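Local coordinates for protein epsin-2 (Saccharomyces cerevisiae, PDB 6ENR) that binds membranes enriched in phosphatidylinositol 4,5- or 3,5-bisphosphate, probably through this N-terminal ENTH domain, and is required for endocytosis and actin localisation, at residues T19-L22 against V23-T27; S46-S49 against V50-F53; I55-M58 against L59-L63; V92-C95 against R96-Y100; H110-E113 against S114-E118. All coordinates share one frame; numbering follows the deposited sequence.

Interaction 1 of 5, residues T19-L22 against V23-T27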
loop_
_atom_site.group_PDB
_atom_site.type_symbol
_atom_site.label_atom_id
_atom_site.label_comp_id
_atom_site.label_asym_id
_atom_site.label_seq_id
_atom_site.Cartn_x
_atom_site.Cartn_y
_atom_site.Cartn_z
ATOM N N THR A 19 12.182 4.395 -10.504
ATOM C CA THR A 19 10.908 4.222 -9.773
ATOM C C THR A 19 10.484 2.730 -9.731
ATOM O O THR A 19 10.067 2.246 -8.701
ATOM C CB THR A 19 9.808 5.113 -10.365
ATOM O OG1 THR A 19 10.194 6.503 -10.161
ATOM C CG2 THR A 19 8.433 4.879 -9.630
ATOM N N GLN A 20 10.684 2.020 -10.842
ATOM C CA GLN A 20 10.474 0.561 -10.912
ATOM C C GLN A 20 11.239 -0.186 -9.895
ATOM O O GLN A 20 10.696 -1.077 -9.287
ATOM C CB GLN A 20 10.868 -0.002 -12.287
ATOM C CG GLN A 20 10.098 -1.237 -12.678
ATOM C CD GLN A 20 9.784 -1.264 -14.192
ATOM O OE1 GLN A 20 10.432 -1.981 -14.964
ATOM N NE2 GLN A 20 8.803 -0.440 -14.620
ATOM N N VAL A 21 12.508 0.161 -9.712
ATOM C CA VAL A 21 13.359 -0.479 -8.692
ATOM C C VAL A 21 12.962 -0.084 -7.256
ATOM O O VAL A 21 13.010 -0.887 -6.315
ATOM C CB VAL A 21 14.861 -0.096 -8.891
ATOM C CG1 VAL A 21 15.705 -0.615 -7.752
ATOM C CG2 VAL A 21 15.397 -0.600 -10.211
ATOM N N LEU A 22 12.610 1.169 -7.069
ATOM C CA LEU A 22 12.208 1.635 -5.778
ATOM C C LEU A 22 10.923 0.941 -5.280
ATOM O O LEU A 22 10.843 0.589 -4.057
ATOM C CB LEU A 22 11.920 3.112 -5.818
ATOM C CG LEU A 22 11.509 3.841 -4.588
ATOM C CD1 LEU A 22 12.497 3.705 -3.450
ATOM C CD2 LEU A 22 11.349 5.338 -4.963
ATOM N N VAL A 23 9.926 0.877 -6.169
ATOM C CA VAL A 23 8.591 0.293 -5.813
ATOM C C VAL A 23 8.718 -1.234 -5.663
ATOM O O VAL A 23 8.115 -1.812 -4.754
ATOM C CB VAL A 23 7.380 0.725 -6.692
ATOM C CG1 VAL A 23 7.366 0.094 -8.067
ATOM C CG2 VAL A 23 6.044 0.352 -6.042
ATOM N N ARG A 24 9.570 -1.857 -6.506
ATOM C CA ARG A 24 9.861 -3.303 -6.392
ATOM C C ARG A 24 10.575 -3.600 -5.070
ATOM O O ARG A 24 10.178 -4.493 -4.280
ATOM C CB ARG A 24 10.664 -3.752 -7.667
ATOM C CG ARG A 24 11.015 -5.246 -7.802
ATOM C CD ARG A 24 12.108 -5.479 -8.877
ATOM N NE ARG A 24 13.435 -4.966 -8.440
ATOM C CZ ARG A 24 14.559 -4.974 -9.171
ATOM N NH1 ARG A 24 14.564 -5.473 -10.409
ATOM N NH2 ARG A 24 15.689 -4.486 -8.667
ATOM N N ASP A 25 11.576 -2.792 -4.706
ATOM C CA ASP A 25 12.283 -3.048 -3.455
ATOM C C ASP A 25 11.445 -2.812 -2.216
ATOM O O ASP A 25 11.510 -3.596 -1.212
ATOM C CB ASP A 25 13.573 -2.214 -3.430
ATOM C CG ASP A 25 14.586 -2.682 -4.453
ATOM O OD1 ASP A 25 14.374 -3.706 -5.135
ATOM O OD2 ASP A 25 15.621 -1.976 -4.613
ATOM N N ALA A 26 10.609 -1.791 -2.284
ATOM C CA ALA A 26 9.726 -1.415 -1.195
ATOM C C ALA A 26 8.706 -2.513 -0.831
ATOM O O ALA A 26 8.202 -2.495 0.258
ATOM C CB ALA A 26 8.969 -0.153 -1.547
ATOM N N THR A 27 8.395 -3.388 -1.804
ATOM C CA THR A 27 7.320 -4.376 -1.688
ATOM C C THR A 27 7.823 -5.791 -1.877
ATOM O O THR A 27 7.012 -6.698 -1.981
ATOM C CB THR A 27 6.186 -4.054 -2.653
ATOM O OG1 THR A 27 6.654 -4.168 -3.996
ATOM C CG2 THR A 27 5.697 -2.660 -2.359
#
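Val23 lies over the carbonyl end of the turn before it, its CG1 3.5 Å from Thr19 O, while its own amide donates to that same oxygen in a nearly straight bond of 165°. This is the packed side of helix 19-26. Val23 and Thr19 are buried against Ile55 of helix 49-63, and Thr19 OG1 is held by Asp51 and Arg45. Ala26 belongs here too: its N bonds to Leu22 O and its methyl CB lies 3.2 Å from that oxygen; Ala26 and Leu22 both touch Thr38 of helix 36-45. At the C-terminal end Thr27 OG1 turns back onto Val23 O at 2.9 Å and also bonds to Arg62 of helix 49-63.

The outer side is looser and polar. Val21 CG1, placed anti to its N (chi1 173°), runs beside the Asp25 side chain, 3.4 Å from OD2. Arg24 bends at its third torsion, 70°, which brings the guanidinium back so that Val21 CG2 covers one face, 4.2 Å from NH2. Its edge is turned to Asp25 OD1, but the ion pair is long, 3.7 Å from NE. The whole is a short amphipathic alpha-helix, one face set on the helical bundle of the ENTH domain.

Interaction 2 of 5, residues S46-S49 against V50-F53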
loop_
_atom_site.group_PDB
_atom_site.type_symbol
_atom_site.label_atom_id
_atom_site.label_comp_id
_atom_site.label_asym_id
_atom_site.label_seq_id
_atom_site.Cartn_x
_atom_site.Cartn_y
_atom_site.Cartn_z
ATOM N N SER A 46 4.932 10.217 -6.602
ATOM C CA SER A 46 3.536 10.014 -6.936
ATOM C C SER A 46 2.880 11.247 -7.548
ATOM O O SER A 46 1.866 11.122 -8.218
ATOM C CB SER A 46 2.767 9.546 -5.683
ATOM O OG SER A 46 2.596 10.612 -4.758
ATOM N N TYR A 47 3.497 12.438 -7.372
ATOM C CA TYR A 47 3.039 13.683 -7.991
ATOM C C TYR A 47 3.365 13.821 -9.485
ATOM O O TYR A 47 2.811 14.694 -10.167
ATOM C CB TYR A 47 3.616 14.856 -7.238
ATOM C CG TYR A 47 2.993 14.976 -5.870
ATOM C CD1 TYR A 47 1.801 15.682 -5.678
ATOM C CD2 TYR A 47 3.554 14.325 -4.765
ATOM C CE1 TYR A 47 1.183 15.735 -4.420
ATOM C CE2 TYR A 47 2.968 14.432 -3.492
ATOM C CZ TYR A 47 1.790 15.104 -3.331
ATOM O OH TYR A 47 1.272 15.152 -2.046
ATOM N N ASP A 48 4.146 12.880 -10.011
ATOM C CA ASP A 48 4.455 12.816 -11.437
ATOM C C ASP A 48 3.634 11.715 -12.045
ATOM O O ASP A 48 3.647 10.610 -11.577
ATOM C CB ASP A 48 5.949 12.565 -11.595
ATOM C CG ASP A 48 6.408 12.394 -13.076
ATOM O OD1 ASP A 48 7.069 13.252 -13.638
ATOM O OD2 ASP A 48 6.143 11.356 -13.664
ATOM N N SER A 49 2.970 12.008 -13.142
ATOM C CA SER A 49 1.972 11.097 -13.668
ATOM C C SER A 49 2.589 9.758 -14.180
ATOM O O SER A 49 1.975 8.715 -14.064
ATOM C CB SER A 49 1.130 11.843 -14.734
ATOM O OG SER A 49 1.997 12.193 -15.768
ATOM N N VAL A 50 3.817 9.805 -14.716
ATOM C CA VAL A 50 4.487 8.634 -15.198
ATOM C C VAL A 50 4.955 7.799 -14.029
ATOM O O VAL A 50 4.709 6.616 -13.932
ATOM C CB VAL A 50 5.684 9.018 -16.090
ATOM C CG1 VAL A 50 6.569 7.784 -16.414
ATOM C CG2 VAL A 50 5.131 9.632 -17.349
ATOM N N ASP A 51 5.583 8.443 -13.059
ATOM C CA ASP A 51 5.946 7.659 -11.849
ATOM C C ASP A 51 4.749 7.047 -11.173
ATOM O O ASP A 51 4.811 5.863 -10.692
ATOM C CB ASP A 51 6.678 8.545 -10.852
ATOM C CG ASP A 51 8.133 8.813 -11.262
ATOM O OD1 ASP A 51 8.811 7.960 -11.904
ATOM O OD2 ASP A 51 8.654 9.867 -10.861
ATOM N N PHE A 52 3.708 7.830 -11.064
ATOM C CA PHE A 52 2.417 7.332 -10.496
ATOM C C PHE A 52 1.977 6.068 -11.191
ATOM O O PHE A 52 1.620 5.048 -10.562
ATOM C CB PHE A 52 1.356 8.404 -10.581
ATOM C CG PHE A 52 -0.016 7.946 -10.092
ATOM C CD1 PHE A 52 -0.392 8.090 -8.750
ATOM C CD2 PHE A 52 -0.976 7.434 -10.959
ATOM C CE1 PHE A 52 -1.634 7.663 -8.275
ATOM C CE2 PHE A 52 -2.238 7.026 -10.473
ATOM C CZ PHE A 52 -2.551 7.127 -9.135
ATOM N N PHE A 53 1.981 6.082 -12.519
ATOM C CA PHE A 53 1.614 4.894 -13.269
ATOM C C PHE A 53 2.438 3.677 -12.869
ATOM O O PHE A 53 1.931 2.522 -12.700
ATOM C CB PHE A 53 1.781 5.123 -14.786
ATOM C CG PHE A 53 1.602 3.854 -15.602
ATOM C CD1 PHE A 53 0.341 3.418 -15.939
ATOM C CD2 PHE A 53 2.698 3.031 -15.869
ATOM C CE1 PHE A 53 0.183 2.261 -16.715
ATOM C CE2 PHE A 53 2.545 1.834 -16.584
ATOM C CZ PHE A 53 1.286 1.449 -16.982
#
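Val50 and Asp51 both turn their backbone N-H groups to one carboxylate oxygen, Asp48 OD2; Asp48, at the N-cap position of helix 49-63, accepts both. Its CG, anti to the backbone N (chi1 177°), places OD2 within 3.0 Å of the amide nitrogens of Val50 and Asp51.

At Val50 the capping bond is weak, because the N-H points well off the oxygen, at 127°. The CB of Val50 rests on the same oxygen.

Asp51 N makes the better bond to Asp48 OD2, close to straight at 169°; it meets the oxygen on its anti side, a little out of the carboxylate plane. The Asp51 carboxylate stands near, OD2 4.0 Å from Asp48 OD2, and the two negative charges would tend to repel; on the other branch, OD1 takes a hydrogen bond from Thr19 OG1. The positive end of the helix dipole would probably ease this crowding of charge.

Phe52 closes the first full helical bond, N to Asp48 O at 2.8 Å, and its CB packs 3.6 Å from Ser46 O. Ser49 O lies at the ring edge.

Phe53 N then bonds to Ser49 O at 3.1 Å, which continues the regular alpha-helical pattern.

Phe52 and Ser46 reach Cys91 of helix 89-97, and Ser46 OG binds Ala43 O and Ser88 N, so the tight link between helices 36-45 and 49-63 is fastened to the start of helix 89-97.

Interaction 3 of 5, residues I55-M58 against L59-L63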
loop_
_atom_site.group_PDB
_atom_site.type_symbol
_atom_site.label_atom_id
_atom_site.label_comp_id
_atom_site.label_asym_id
_atom_site.label_seq_id
_atom_site.Cartn_x
_atom_site.Cartn_y
_atom_site.Cartn_z
ATOM N N ILE A 55 4.245 3.212 -10.070
ATOM C CA ILE A 55 4.089 2.849 -8.686
ATOM C C ILE A 55 2.813 2.020 -8.503
ATOM O O ILE A 55 2.858 0.924 -7.906
ATOM C CB ILE A 55 4.057 4.102 -7.788
ATOM C CG1 ILE A 55 5.462 4.758 -7.797
ATOM C CG2 ILE A 55 3.727 3.713 -6.371
ATOM C CD1 ILE A 55 5.465 6.147 -7.271
ATOM N N MET A 56 1.710 2.552 -9.002
ATOM C CA MET A 56 0.367 1.934 -8.838
ATOM C C MET A 56 0.262 0.654 -9.616
ATOM O O MET A 56 -0.413 -0.274 -9.187
ATOM C CB MET A 56 -0.718 2.952 -9.189
ATOM C CG MET A 56 -0.764 4.273 -8.409
ATOM S SD MET A 56 -0.403 4.182 -6.592
ATOM C CE MET A 56 -1.950 3.562 -5.991
ATOM N N ASP A 57 0.975 0.542 -10.754
ATOM C CA ASP A 57 1.014 -0.715 -11.511
ATOM C C ASP A 57 1.571 -1.849 -10.648
ATOM O O ASP A 57 0.993 -2.991 -10.596
ATOM C CB ASP A 57 1.829 -0.577 -12.768
ATOM C CG ASP A 57 1.613 -1.726 -13.755
ATOM O OD1 ASP A 57 0.463 -2.051 -14.127
ATOM O OD2 ASP A 57 2.603 -2.244 -14.180
ATOM N N MET A 58 2.700 -1.577 -10.012
ATOM C CA MET A 58 3.330 -2.554 -9.157
ATOM C C MET A 58 2.536 -2.836 -7.915
ATOM O O MET A 58 2.455 -4.014 -7.450
ATOM C CB MET A 58 4.738 -2.107 -8.731
ATOM C CG MET A 58 5.478 -3.126 -7.852
ATOM S SD MET A 58 5.539 -4.807 -8.533
ATOM C CE MET A 58 6.470 -4.381 -10.014
ATOM N N LEU A 59 1.992 -1.787 -7.316
ATOM C CA LEU A 59 1.150 -2.004 -6.144
ATOM C C LEU A 59 -0.113 -2.813 -6.457
ATOM O O LEU A 59 -0.526 -3.691 -5.682
ATOM C CB LEU A 59 0.823 -0.710 -5.457
ATOM C CG LEU A 59 1.949 0.116 -4.878
ATOM C CD1 LEU A 59 1.452 1.444 -4.332
ATOM C CD2 LEU A 59 2.644 -0.690 -3.773
ATOM N N ASP A 60 -0.709 -2.560 -7.614
ATOM C CA ASP A 60 -1.875 -3.360 -8.023
ATOM C C ASP A 60 -1.505 -4.820 -8.108
ATOM O O ASP A 60 -2.246 -5.668 -7.602
ATOM C CB ASP A 60 -2.347 -2.817 -9.379
ATOM C CG ASP A 60 -3.743 -3.285 -9.798
ATOM O OD1 ASP A 60 -4.515 -3.827 -8.988
ATOM O OD2 ASP A 60 -4.012 -3.087 -11.034
ATOM N N LYS A 61 -0.378 -5.150 -8.768
ATOM C CA LYS A 61 0.089 -6.543 -8.882
ATOM C C LYS A 61 0.337 -7.239 -7.553
ATOM O O LYS A 61 -0.149 -8.365 -7.308
ATOM C CB LYS A 61 1.359 -6.649 -9.766
ATOM C CG LYS A 61 1.148 -6.218 -11.210
ATOM C CD LYS A 61 2.498 -5.956 -11.913
ATOM C CE LYS A 61 2.426 -6.112 -13.412
ATOM N NZ LYS A 61 1.404 -5.252 -14.060
ATOM N N ARG A 62 1.005 -6.533 -6.661
ATOM C CA ARG A 62 1.339 -7.031 -5.384
ATOM C C ARG A 62 0.209 -7.114 -4.410
ATOM O O ARG A 62 0.165 -8.068 -3.607
ATOM C CB ARG A 62 2.582 -6.265 -4.856
ATOM C CG ARG A 62 3.758 -6.837 -5.577
ATOM C CD ARG A 62 5.156 -6.459 -5.257
ATOM N NE ARG A 62 6.059 -7.156 -6.183
ATOM C CZ ARG A 62 7.381 -7.070 -6.169
ATOM N NH1 ARG A 62 8.018 -6.319 -5.268
ATOM N NH2 ARG A 62 8.082 -7.744 -7.070
ATOM N N LEU A 63 -0.744 -6.192 -4.491
ATOM C CA LEU A 63 -1.946 -6.317 -3.634
ATOM C C LEU A 63 -2.810 -7.505 -4.004
ATOM O O LEU A 63 -3.625 -7.937 -3.212
ATOM C CB LEU A 63 -2.776 -5.065 -3.692
ATOM C CG LEU A 63 -2.151 -3.859 -2.989
ATOM C CD1 LEU A 63 -2.853 -2.593 -3.412
ATOM C CD2 LEU A 63 -2.238 -3.925 -1.483
HETATM O O HOH W 1 -1.033 -4.690 -12.619
#
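Asp57 and Lys61, one turn apart on alpha-helix 49-63 of the ENTH helical bundle, form an i to i+4 salt bridge on its outer side. Lys61 NZ sits off the oxygen end of the carboxylate, raised out of its plane, 3.2 Å from Asp57 OD2 and slightly farther from OD1; both bonds are weak. The final torsion of the lysine, 56°, curls the ammonium back, while its CG and CD run over Asp57 O. A water accepts from NZ at 2.9 Å and donates weakly to Asp57 O, tying the charged pair to the backbone.

On another flank Ile55 and Leu59 lie side by side, CG2 to CD1 3.8 Å, and Met56 SD touches the same Leu59 CD1 at 4.0 Å, its side chain slanting across the leucine. These apolar groups are buried, with Leu59 reaching Val79 of helix 70-86 and Met56 reaching Trp94.

Four backbone bonds, from Leu59 N to Ile55 O through Arg62 N to Met58 O, set this spacing. Farther out, Arg62 NH1 donates to Thr27 OG1 and, more weakly, to Arg24 O, which fixes the guanidinium against the end of helix 19-26. Bends at the second and third torsions of Met58 bring its sulfur over that extended arginine: SD stands over one guanidinium face, offset toward the rim, 3.4 Å from Arg62 NE.

Interaction 4 of 5, residues V92-C95 against R96-Y100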
loop_
_atom_site.group_PDB
_atom_site.type_symbol
_atom_site.label_atom_id
_atom_site.label_comp_id
_atom_site.label_asym_id
_atom_site.label_seq_id
_atom_site.Cartn_x
_atom_site.Cartn_y
_atom_site.Cartn_z
ATOM N N VAL A 92 -5.336 8.431 -3.686
ATOM C CA VAL A 92 -6.648 8.270 -3.085
ATOM C C VAL A 92 -7.682 7.856 -4.105
ATOM O O VAL A 92 -8.435 6.918 -3.868
ATOM C CB VAL A 92 -7.112 9.538 -2.349
ATOM C CG1 VAL A 92 -8.364 9.214 -1.569
ATOM C CG2 VAL A 92 -6.064 10.049 -1.389
ATOM N N LEU A 93 -7.723 8.557 -5.236
ATOM C CA LEU A 93 -8.670 8.240 -6.283
ATOM C C LEU A 93 -8.477 6.861 -6.779
ATOM O O LEU A 93 -9.469 6.153 -7.037
ATOM C CB LEU A 93 -8.530 9.215 -7.438
ATOM C CG LEU A 93 -8.956 10.627 -7.139
ATOM C CD1 LEU A 93 -8.571 11.535 -8.294
ATOM C CD2 LEU A 93 -10.490 10.618 -6.878
ATOM N N TRP A 94 -7.187 6.439 -6.939
ATOM C CA TRP A 94 -6.884 5.052 -7.294
ATOM C C TRP A 94 -7.512 4.027 -6.316
ATOM O O TRP A 94 -8.098 3.009 -6.751
ATOM C CB TRP A 94 -5.350 4.814 -7.467
ATOM C CG TRP A 94 -5.017 3.405 -7.979
ATOM C CD1 TRP A 94 -4.754 3.024 -9.291
ATOM C CD2 TRP A 94 -4.933 2.216 -7.199
ATOM N NE1 TRP A 94 -4.568 1.658 -9.353
ATOM C CE2 TRP A 94 -4.608 1.147 -8.080
ATOM C CE3 TRP A 94 -5.016 1.945 -5.800
ATOM C CZ2 TRP A 94 -4.461 -0.170 -7.630
ATOM C CZ3 TRP A 94 -4.880 0.617 -5.358
ATOM C CH2 TRP A 94 -4.594 -0.416 -6.259
ATOM N N CYS A 95 -7.379 4.275 -5.018
ATOM C CA CYS A 95 -7.945 3.329 -4.005
ATOM C C CYS A 95 -9.477 3.270 -4.104
ATOM O O CYS A 95 -10.136 2.161 -4.069
ATOM C CB CYS A 95 -7.529 3.695 -2.573
ATOM S SG CYS A 95 -5.791 3.590 -2.188
ATOM N N ARG A 96 -10.058 4.449 -4.275
ATOM C CA ARG A 96 -11.525 4.526 -4.548
ATOM C C ARG A 96 -11.990 3.771 -5.827
ATOM O O ARG A 96 -12.924 2.992 -5.788
ATOM C CB ARG A 96 -11.982 5.991 -4.453
ATOM C CG ARG A 96 -11.965 6.465 -3.021
ATOM C CD ARG A 96 -12.943 7.578 -2.656
ATOM N NE ARG A 96 -12.691 7.840 -1.213
ATOM C CZ ARG A 96 -12.044 8.906 -0.718
ATOM N NH1 ARG A 96 -11.654 9.946 -1.493
ATOM N NH2 ARG A 96 -11.808 8.970 0.591
ATOM N N GLU A 97 -11.243 3.866 -6.901
ATOM C CA GLU A 97 -11.511 3.133 -8.129
ATOM C C GLU A 97 -11.301 1.636 -7.968
ATOM O O GLU A 97 -12.108 0.874 -8.457
ATOM C CB GLU A 97 -10.625 3.688 -9.289
ATOM C CG GLU A 97 -11.077 5.090 -9.706
ATOM C CD GLU A 97 -10.002 6.078 -10.192
ATOM O OE1 GLU A 97 -8.798 5.741 -10.394
ATOM O OE2 GLU A 97 -10.406 7.250 -10.396
ATOM N N ASN A 98 -10.298 1.223 -7.189
ATOM C CA ASN A 98 -9.994 -0.195 -6.939
ATOM C C ASN A 98 -10.257 -0.618 -5.500
ATOM O O ASN A 98 -9.536 -1.451 -4.935
ATOM C CB ASN A 98 -8.514 -0.424 -7.406
ATOM C CG ASN A 98 -8.315 0.071 -8.831
ATOM O OD1 ASN A 98 -7.862 1.225 -9.076
ATOM N ND2 ASN A 98 -8.767 -0.743 -9.792
ATOM N N PHE A 99 -11.393 -0.144 -4.960
ATOM C CA PHE A 99 -11.725 -0.324 -3.572
ATOM C C PHE A 99 -11.935 -1.799 -3.239
ATOM O O PHE A 99 -11.619 -2.226 -2.155
ATOM C CB PHE A 99 -12.983 0.447 -3.220
ATOM C CG PHE A 99 -12.974 1.163 -1.899
ATOM C CD1 PHE A 99 -12.117 0.838 -0.868
ATOM C CD2 PHE A 99 -13.963 2.145 -1.653
ATOM C CE1 PHE A 99 -12.162 1.537 0.342
ATOM C CE2 PHE A 99 -13.991 2.839 -0.452
ATOM C CZ PHE A 99 -13.114 2.496 0.564
ATOM N N TYR A 100 -12.432 -2.566 -4.214
ATOM C CA TYR A 100 -12.658 -3.994 -4.070
ATOM C C TYR A 100 -11.394 -4.729 -3.629
ATOM O O TYR A 100 -11.455 -5.501 -2.713
ATOM C CB TYR A 100 -13.238 -4.610 -5.388
ATOM C CG TYR A 100 -12.290 -4.474 -6.604
ATOM C CD1 TYR A 100 -11.461 -5.555 -6.995
ATOM C CD2 TYR A 100 -12.163 -3.257 -7.336
ATOM C CE1 TYR A 100 -10.567 -5.439 -8.057
ATOM C CE2 TYR A 100 -11.253 -3.143 -8.401
ATOM C CZ TYR A 100 -10.458 -4.227 -8.766
ATOM O OH TYR A 100 -9.548 -4.121 -9.821
#
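Trp94 lays one face of its indole under the side chain of Asn98, whose CB sits 4.0 Å from the centroid of the six-membered ring and only 10° off its normal, a CH-pi contact. Two things bring the residues together: Trp94 CG is anti to the backbone N (chi1 -174°), leaning the ring toward the C-terminal end of the helix, where Asn98 lies, and Asn98 N bonds to Trp94 O at 2.9 Å. Asn98 is where helix 89-97 stops, the first residue to leave helical backbone angles, and it directly precedes helix 99-105.

A second pair lies side by side. The extended Arg96 runs along Val92, whose CG1 covers one guanidinium face, 3.4 Å from NH1, and Arg96 N gives Val92 O an almost linear bond of 173°. The other terminal nitrogen, NH2, donates to Leu133 O. Glu97, bent at its second torsion, folds back over the backbone, CG 3.3 Å from Leu93 O.

Around this break between the helices others close in on several sides. Trp94 packs on helix 49-63 and on Leu80 of helix 70-86, Cys95 touches Leu80, Val84 and Leu133, Phe99 rests on helix 120-134, and Val92 and Arg96 meet Leu139 of helix 136-144.

Interaction 5 of 5, residues H110-E113 against S114-E118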
loop_
_atom_site.group_PDB
_atom_site.type_symbol
_atom_site.label_atom_id
_atom_site.label_comp_id
_atom_site.label_asym_id
_atom_site.label_seq_id
_atom_site.Cartn_x
_atom_site.Cartn_y
_atom_site.Cartn_z
ATOM N N HIS A 110 -3.603 -16.322 5.422
ATOM C CA HIS A 110 -2.569 -17.273 5.083
ATOM C C HIS A 110 -2.053 -17.860 6.409
ATOM O O HIS A 110 -1.603 -17.096 7.220
ATOM C CB HIS A 110 -1.407 -16.644 4.323
ATOM C CG HIS A 110 -0.325 -17.628 4.007
ATOM N ND1 HIS A 110 -0.496 -18.631 3.080
ATOM C CD2 HIS A 110 0.926 -17.787 4.502
ATOM C CE1 HIS A 110 0.595 -19.391 3.038
ATOM N NE2 HIS A 110 1.464 -18.912 3.904
ATOM N N GLU A 111 -2.205 -19.162 6.585
ATOM C CA GLU A 111 -1.679 -19.947 7.698
ATOM C C GLU A 111 -0.426 -20.580 7.110
ATOM O O GLU A 111 -0.509 -21.226 6.080
ATOM C CB GLU A 111 -2.580 -21.097 8.076
ATOM C CG GLU A 111 -3.873 -20.823 8.792
ATOM C CD GLU A 111 -4.506 -22.131 9.284
ATOM O OE1 GLU A 111 -5.690 -22.395 8.909
ATOM O OE2 GLU A 111 -3.815 -22.915 10.026
ATOM N N ASN A 112 0.711 -20.393 7.746
ATOM C CA ASN A 112 1.922 -21.099 7.354
ATOM C C ASN A 112 1.814 -22.551 7.792
ATOM O O ASN A 112 0.823 -22.970 8.394
ATOM C CB ASN A 112 3.154 -20.361 7.843
ATOM C CG ASN A 112 3.481 -20.596 9.323
ATOM O OD1 ASN A 112 2.788 -21.303 10.039
ATOM N ND2 ASN A 112 4.585 -19.984 9.778
ATOM N N GLU A 113 2.780 -23.374 7.427
ATOM C CA GLU A 113 2.637 -24.828 7.683
ATOM C C GLU A 113 2.889 -25.186 9.130
ATOM O O GLU A 113 2.571 -26.287 9.558
ATOM C CB GLU A 113 3.506 -25.640 6.737
ATOM C CG GLU A 113 2.954 -25.586 5.321
ATOM C CD GLU A 113 3.972 -25.962 4.283
ATOM O OE1 GLU A 113 3.948 -25.351 3.174
ATOM O OE2 GLU A 113 4.781 -26.872 4.589
ATOM N N SER A 114 3.412 -24.232 9.896
ATOM C CA SER A 114 3.494 -24.333 11.362
ATOM C C SER A 114 2.174 -23.975 12.025
ATOM O O SER A 114 2.079 -24.044 13.209
ATOM C CB SER A 114 4.606 -23.409 11.886
ATOM O OG SER A 114 5.815 -23.568 11.126
ATOM N N GLY A 115 1.179 -23.521 11.256
ATOM C CA GLY A 115 -0.149 -23.246 11.787
ATOM C C GLY A 115 -0.272 -21.890 12.445
ATOM O O GLY A 115 -1.116 -21.724 13.327
ATOM N N PHE A 116 0.531 -20.951 11.940
ATOM C CA PHE A 116 0.723 -19.545 12.346
ATOM C C PHE A 116 0.044 -18.662 11.239
ATOM O O PHE A 116 0.369 -18.758 10.052
ATOM C CB PHE A 116 2.266 -19.410 12.381
ATOM C CG PHE A 116 2.833 -18.140 12.951
ATOM C CD1 PHE A 116 3.049 -18.001 14.329
ATOM C CD2 PHE A 116 3.292 -17.138 12.118
ATOM C CE1 PHE A 116 3.633 -16.833 14.848
ATOM C CE2 PHE A 116 3.861 -15.981 12.629
ATOM C CZ PHE A 116 4.036 -15.827 13.997
ATOM N N ASP A 117 -0.917 -17.825 11.628
ATOM C CA ASP A 117 -1.611 -16.871 10.777
ATOM C C ASP A 117 -0.700 -15.682 10.479
ATOM O O ASP A 117 -0.345 -14.897 11.361
ATOM C CB ASP A 117 -2.836 -16.308 11.552
ATOM C CG ASP A 117 -3.807 -15.514 10.687
ATOM O OD1 ASP A 117 -3.694 -15.425 9.415
ATOM O OD2 ASP A 117 -4.771 -15.037 11.358
ATOM N N GLU A 118 -0.361 -15.524 9.233
ATOM C CA GLU A 118 0.461 -14.378 8.799
ATOM C C GLU A 118 -0.418 -13.262 8.275
ATOM O O GLU A 118 0.043 -12.138 8.053
ATOM C CB GLU A 118 1.396 -14.819 7.654
ATOM C CG GLU A 118 2.114 -16.155 7.875
ATOM C CD GLU A 118 3.394 -15.991 8.589
ATOM O OE1 GLU A 118 3.381 -15.185 9.521
ATOM O OE2 GLU A 118 4.373 -16.702 8.209
#
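Asn112 and Phe116 meet through backbone and side chain alike, at the closed end of a short beta-hairpin turn, a type I turn with a G1 bulge. Among the backbone bonds, Asn112 N donates to Phe116 O at 2.8 Å and Glu118 N to His110 O, also at 2.8 Å. Between them Glu111 and Asp117 form a single antiparallel bridge. Gly115 N to Asn112 O, 2.9 Å, closes the turn from Asn112 to Gly115, and the positive phi of Gly115, 83°, leads the chain out of it.

Two side chains bond to backbone. The CG of Asn112 stands between the backbone N and the carbonyl carbon (chi1 80°), which directs the amide over the turn; OD1 receives Phe116 N at 3.0 Å, the donor lying above the amide plane. Asp117 OD1 caps Gly119 N in the following turn.

Of the van der Waals contacts, Phe116 CB presses on the Asn112 amide, 3.1 Å from OD1, and the edge of the His110 imidazole meets Glu118 CG at 3.9 Å. The charged contact is the salt bridge from Asp117 OD2 to Arg123.

The loop joins helix 99-105 to helix 120-134 at the surface, and the centre of the contact lies about 22 Å from the centre of the chain; the His110 ring meets Trp70 at the start of helix 70-86, and Asp117 leads into helix 120-134.

How the interactions relate
Helix 49-63 carries both interaction 2, at its N-terminal start, and interaction 3, with centres about 13 Å apart. Interaction 1 lies against both: Thr19 OG1 is 2.7 Å from Asp51 OD1, and Thr27 OG1 is 2.8 Å from Arg62 NH1, so polar bonds hold helix 19-26 near each end, with Val23 and Met58 packed between. Interaction 4 approaches the same long helix through Trp94, which touches Phe52, Met56, Asp60 and Leu63; Met56 CE comes within 3.5 Å of Trp94 CE3. Interactions 1 to 4 thus form one connected part of the helical bundle. Interaction 5 stands apart, its nearest atoms about 12 Å from interaction 3 and about 25 Å from interaction 2.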